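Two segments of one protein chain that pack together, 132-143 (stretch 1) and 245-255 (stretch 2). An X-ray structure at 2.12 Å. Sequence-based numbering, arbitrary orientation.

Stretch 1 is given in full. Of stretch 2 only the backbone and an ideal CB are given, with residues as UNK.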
# COMPACT_ATOMS: atom_id res chain seq x y z
N LYS A 132 14.84 12.23 17.08
CA LYS A 132 15.75 13.33 16.82
C LYS A 132 14.99 14.57 16.36
O LYS A 132 15.41 15.70 16.64
CB LYS A 132 16.79 12.93 15.78
CG LYS A 132 17.97 13.88 15.67
CD LYS A 132 19.14 13.24 14.93
CE LYS A 132 20.39 14.10 15.04
NZ LYS A 132 21.60 13.38 14.55
N ILE A 133 13.87 14.36 15.68
CA ILE A 133 13.04 15.46 15.20
C ILE A 133 12.51 16.30 16.37
O ILE A 133 12.47 17.53 16.29
CB ILE A 133 11.84 14.94 14.37
CG1 ILE A 133 12.34 14.16 13.15
CG2 ILE A 133 10.95 16.09 13.92
CD1 ILE A 133 11.24 13.73 12.20
N TYR A 134 12.14 15.63 17.46
CA TYR A 134 11.62 16.31 18.64
C TYR A 134 12.58 17.35 19.20
O TYR A 134 12.17 18.43 19.61
CB TYR A 134 11.28 15.29 19.74
CG TYR A 134 9.93 14.63 19.59
CD1 TYR A 134 9.77 13.51 18.78
CD2 TYR A 134 8.82 15.12 20.26
CE1 TYR A 134 8.53 12.90 18.64
CE2 TYR A 134 7.58 14.52 20.13
CZ TYR A 134 7.44 13.41 19.32
OH TYR A 134 6.22 12.80 19.18
N SER A 135 13.87 17.02 19.21
CA SER A 135 14.88 17.93 19.74
C SER A 135 15.23 19.02 18.73
O SER A 135 15.64 20.12 19.11
CB SER A 135 16.14 17.16 20.14
OG SER A 135 16.80 16.63 19.01
N ILE A 136 15.06 18.72 17.45
CA ILE A 136 15.33 19.69 16.39
C ILE A 136 14.32 20.84 16.47
O ILE A 136 14.66 22.00 16.22
CB ILE A 136 15.28 19.04 15.00
CG1 ILE A 136 16.45 18.06 14.83
CG2 ILE A 136 15.33 20.09 13.90
CD1 ILE A 136 16.52 17.43 13.46
N LEU A 137 13.09 20.52 16.84
CA LEU A 137 12.04 21.52 16.95
C LEU A 137 12.17 22.37 18.22
O LEU A 137 11.33 23.22 18.50
CB LEU A 137 10.66 20.87 16.90
CG LEU A 137 9.89 21.11 15.60
CD1 LEU A 137 10.70 20.63 14.40
CD2 LEU A 137 8.53 20.44 15.64
N ASN A 138 13.23 22.13 19.00
CA ASN A 138 13.57 23.03 20.09
C ASN A 138 14.12 24.34 19.53
O ASN A 138 14.21 25.35 20.23
CB ASN A 138 14.59 22.40 21.04
CG ASN A 138 13.99 21.28 21.88
OD1 ASN A 138 12.79 21.27 22.17
ND2 ASN A 138 14.84 20.35 22.30
N SER A 139 14.49 24.31 18.25
CA SER A 139 15.02 25.49 17.56
C SER A 139 13.92 26.51 17.29
O SER A 139 14.21 27.66 16.97
CB SER A 139 15.69 25.08 16.25
OG SER A 139 16.81 24.25 16.48
N VAL A 140 12.67 26.08 17.40
CA VAL A 140 11.54 27.01 17.33
C VAL A 140 11.67 28.01 18.47
O VAL A 140 11.58 27.65 19.64
CB VAL A 140 10.19 26.28 17.40
CG1 VAL A 140 9.05 27.28 17.37
CG2 VAL A 140 10.07 25.29 16.26
N LYS A 141 11.87 29.27 18.11
CA LYS A 141 12.33 30.28 19.06
C LYS A 141 11.34 30.59 20.18
O LYS A 141 11.75 30.93 21.29
CB LYS A 141 12.69 31.56 18.30
CG LYS A 141 13.83 31.36 17.31
CD LYS A 141 14.27 32.67 16.67
CE LYS A 141 15.56 32.47 15.88
NZ LYS A 141 15.59 33.29 14.65
N CYS A 142 10.04 30.48 19.91
CA CYS A 142 9.04 30.66 20.96
C CYS A 142 9.11 29.49 21.94
O CYS A 142 9.47 28.38 21.56
CB CYS A 142 7.64 30.78 20.36
SG CYS A 142 6.95 29.24 19.74
N THR A 143 8.78 29.74 23.20
CA THR A 143 8.95 28.74 24.25
C THR A 143 7.62 28.28 24.86
O THR A 143 7.34 27.08 24.93
CB THR A 143 9.88 29.27 25.38
OG1 THR A 143 11.25 29.01 25.04
CG2 THR A 143 9.57 28.60 26.71
N UNK A 245 1.69 26.22 24.23
CA UNK A 245 3.09 25.97 24.56
C UNK A 245 3.77 25.11 23.49
O UNK A 245 3.07 24.41 22.75
CB UNK A 245 3.20 25.29 25.93
N UNK A 246 5.09 25.15 23.43
CA UNK A 246 5.84 24.46 22.38
C UNK A 246 5.65 22.94 22.40
O UNK A 246 5.51 22.32 21.35
CB UNK A 246 7.33 24.79 22.52
N UNK A 247 5.64 22.36 23.60
CA UNK A 247 5.47 20.92 23.75
C UNK A 247 4.17 20.46 23.10
O UNK A 247 4.10 19.38 22.51
CB UNK A 247 5.49 20.53 25.23
N UNK A 248 3.14 21.29 23.23
CA UNK A 248 1.86 21.03 22.59
C UNK A 248 1.97 21.19 21.08
O UNK A 248 1.46 20.38 20.31
CB UNK A 248 0.78 21.96 23.15
N UNK A 249 2.67 22.24 20.66
CA UNK A 249 2.83 22.56 19.25
C UNK A 249 3.49 21.43 18.46
O UNK A 249 3.07 21.13 17.34
CB UNK A 249 3.65 23.84 19.10
N UNK A 250 4.51 20.83 19.05
CA UNK A 250 5.21 19.72 18.41
C UNK A 250 4.26 18.57 18.11
O UNK A 250 4.29 17.99 17.03
CB UNK A 250 6.36 19.23 19.29
N UNK A 251 3.42 18.24 19.08
CA UNK A 251 2.47 17.15 18.94
C UNK A 251 1.39 17.48 17.91
O UNK A 251 0.97 16.61 17.14
CB UNK A 251 1.83 16.83 20.29
N UNK A 252 0.95 18.74 17.89
CA UNK A 252 -0.01 19.19 16.89
C UNK A 252 0.58 19.06 15.50
O UNK A 252 -0.07 18.57 14.57
CB UNK A 252 -0.43 20.64 17.16
N UNK A 253 1.84 19.49 15.36
CA UNK A 253 2.56 19.35 14.10
C UNK A 253 2.67 17.89 13.68
O UNK A 253 2.31 17.52 12.56
CB UNK A 253 3.95 19.97 14.22
N UNK A 254 3.15 17.06 14.60
CA UNK A 254 3.46 15.67 14.31
C UNK A 254 2.20 14.84 14.03
O UNK A 254 2.20 14.00 13.14
CB UNK A 254 4.24 15.06 15.48
N UNK A 255 1.15 15.09 14.79
CA UNK A 255 -0.12 14.39 14.59
C UNK A 255 -0.70 14.71 13.21
O UNK A 255 -1.19 13.82 12.52
CB UNK A 255 -1.12 14.77 15.69

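Position 245 precedes the first turn of a helix, with phi/psi of -70/159 and its CA-to-CB bond directed away from stretch 1. An N-cap often carries serine, threonine, aspartate or asparagine, but a phi near -70° also admits proline. The residue is Pro245, which touches stretch 1 only marginally.

At 246 the CA-to-CB bond points toward stretch 1, and the ideal CB lies 3.3 Å from Thr143 O. Beyond it, Val140 stands among the backbone carbonyls of Leu137 and Cys142; a medium-sized aliphatic chain such as leucine or methionine could reach it. It is Leu246. Its CD1 packs 4.0 Å from Val140 CB, while its CD2 lies 3.8 Å from Leu137 O and 3.9 Å from Cys142 O. The backbone contributes as well: Leu246 N, in the first turn and so free of a helical partner, donates a weak hydrogen bond to Thr143 O at 3.3 Å.

Positions 247 and 248 have no stretch 1 atom within reach of their ideal CB atoms, so many helix-compatible residues would serve; they are Ser247 and Thr248. Position 249 points toward stretch 1 but from a distance, leaving room for a sizeable apolar chain. Leu249 fills some of it, its CD2 still 4.6 Å from Val140 CG1.

Position 250 points at stretch 1, its ideal CB 4.4 Å from Leu137 CD2. Farther out, Tyr134 O and Asn138 OD1 offer two acceptors. A long chain with an apolar stem and a donor at its tip is favored, lysine or perhaps arginine. Lys250 meets both demands: its CD lies 3.7 Å from Leu137 CB, and its NZ donates to Tyr134 O at a very short 2.5 Å and to Asn138 OD1 at 3.0 Å.

Position 251 points sideways and 252 is out of reach, so neither is much constrained; they are Lys251 and Leu252.

Position 253 points toward Leu137, whose CD2 lies 4.8 Å from the ideal CB. Either an aliphatic or an aromatic residue could cover this methyl. In Tyr253, CD2 comes within 4.0 Å of Leu137 CD2.

At 254 the CB faces a hollow lined by Ile133, Tyr134 and Leu137, suited to a large apolar or aromatic group. Phe254 turns its edge to the face of the Tyr134 ring, with centroids 4.6 Å apart and planes at 75°. Its CZ lies 3.6 Å from Ile133 CG2 and its CE1 3.7 Å from Leu137 CD2.

Position 255 is out of reach, so most helix-compatible residues would serve; it is Asp255.

Stretch 2 245-255: PLSTLKKLYFD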
# COMPACT_ATOMS: atom_id res chain seq x y z
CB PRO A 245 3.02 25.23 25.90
CG PRO A 245 1.65 24.63 25.93
CD PRO A 245 0.77 25.61 25.21
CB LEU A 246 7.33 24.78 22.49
CG LEU A 246 8.24 24.09 21.47
CD1 LEU A 246 7.81 24.43 20.05
CD2 LEU A 246 9.70 24.45 21.69
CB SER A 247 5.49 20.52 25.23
OG SER A 247 4.38 21.07 25.91
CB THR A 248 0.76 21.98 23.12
OG1 THR A 248 0.58 21.77 24.52
CG2 THR A 248 -0.56 21.75 22.40
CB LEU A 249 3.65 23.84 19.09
CG LEU A 249 3.65 24.46 17.69
CD1 LEU A 249 2.30 25.08 17.39
CD2 LEU A 249 4.77 25.48 17.54
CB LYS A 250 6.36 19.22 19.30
CG LYS A 250 7.51 20.20 19.45
CD LYS A 250 8.80 19.47 19.79
CE LYS A 250 9.37 19.94 21.11
NZ LYS A 250 10.68 19.29 21.41
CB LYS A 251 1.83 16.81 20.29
CG LYS A 251 1.29 15.39 20.37
CD LYS A 251 0.24 15.26 21.45
CE LYS A 251 -0.41 13.91 21.40
NZ LYS A 251 0.59 12.83 21.13
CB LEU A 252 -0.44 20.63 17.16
CG LEU A 252 -1.57 20.85 18.17
CD1 LEU A 252 -1.91 22.32 18.30
CD2 LEU A 252 -2.81 20.05 17.76
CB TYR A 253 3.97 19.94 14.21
CG TYR A 253 4.07 21.46 14.15
CD1 TYR A 253 2.95 22.26 14.30
CD2 TYR A 253 5.30 22.08 13.94
CE1 TYR A 253 3.05 23.65 14.24
CE2 TYR A 253 5.41 23.46 13.88
CZ TYR A 253 4.28 24.24 14.03
OH TYR A 253 4.40 25.61 13.97
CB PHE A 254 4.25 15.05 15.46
CG PHE A 254 5.62 15.66 15.65
CD1 PHE A 254 6.19 16.45 14.67
CD2 PHE A 254 6.33 15.43 16.82
CE1 PHE A 254 7.45 17.01 14.86
CE2 PHE A 254 7.58 15.99 17.01
CZ PHE A 254 8.14 16.78 16.03
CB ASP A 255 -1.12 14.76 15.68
CG ASP A 255 -0.82 14.08 17.01
OD1 ASP A 255 0.24 13.43 17.12
OD2 ASP A 255 -1.64 14.20 17.94
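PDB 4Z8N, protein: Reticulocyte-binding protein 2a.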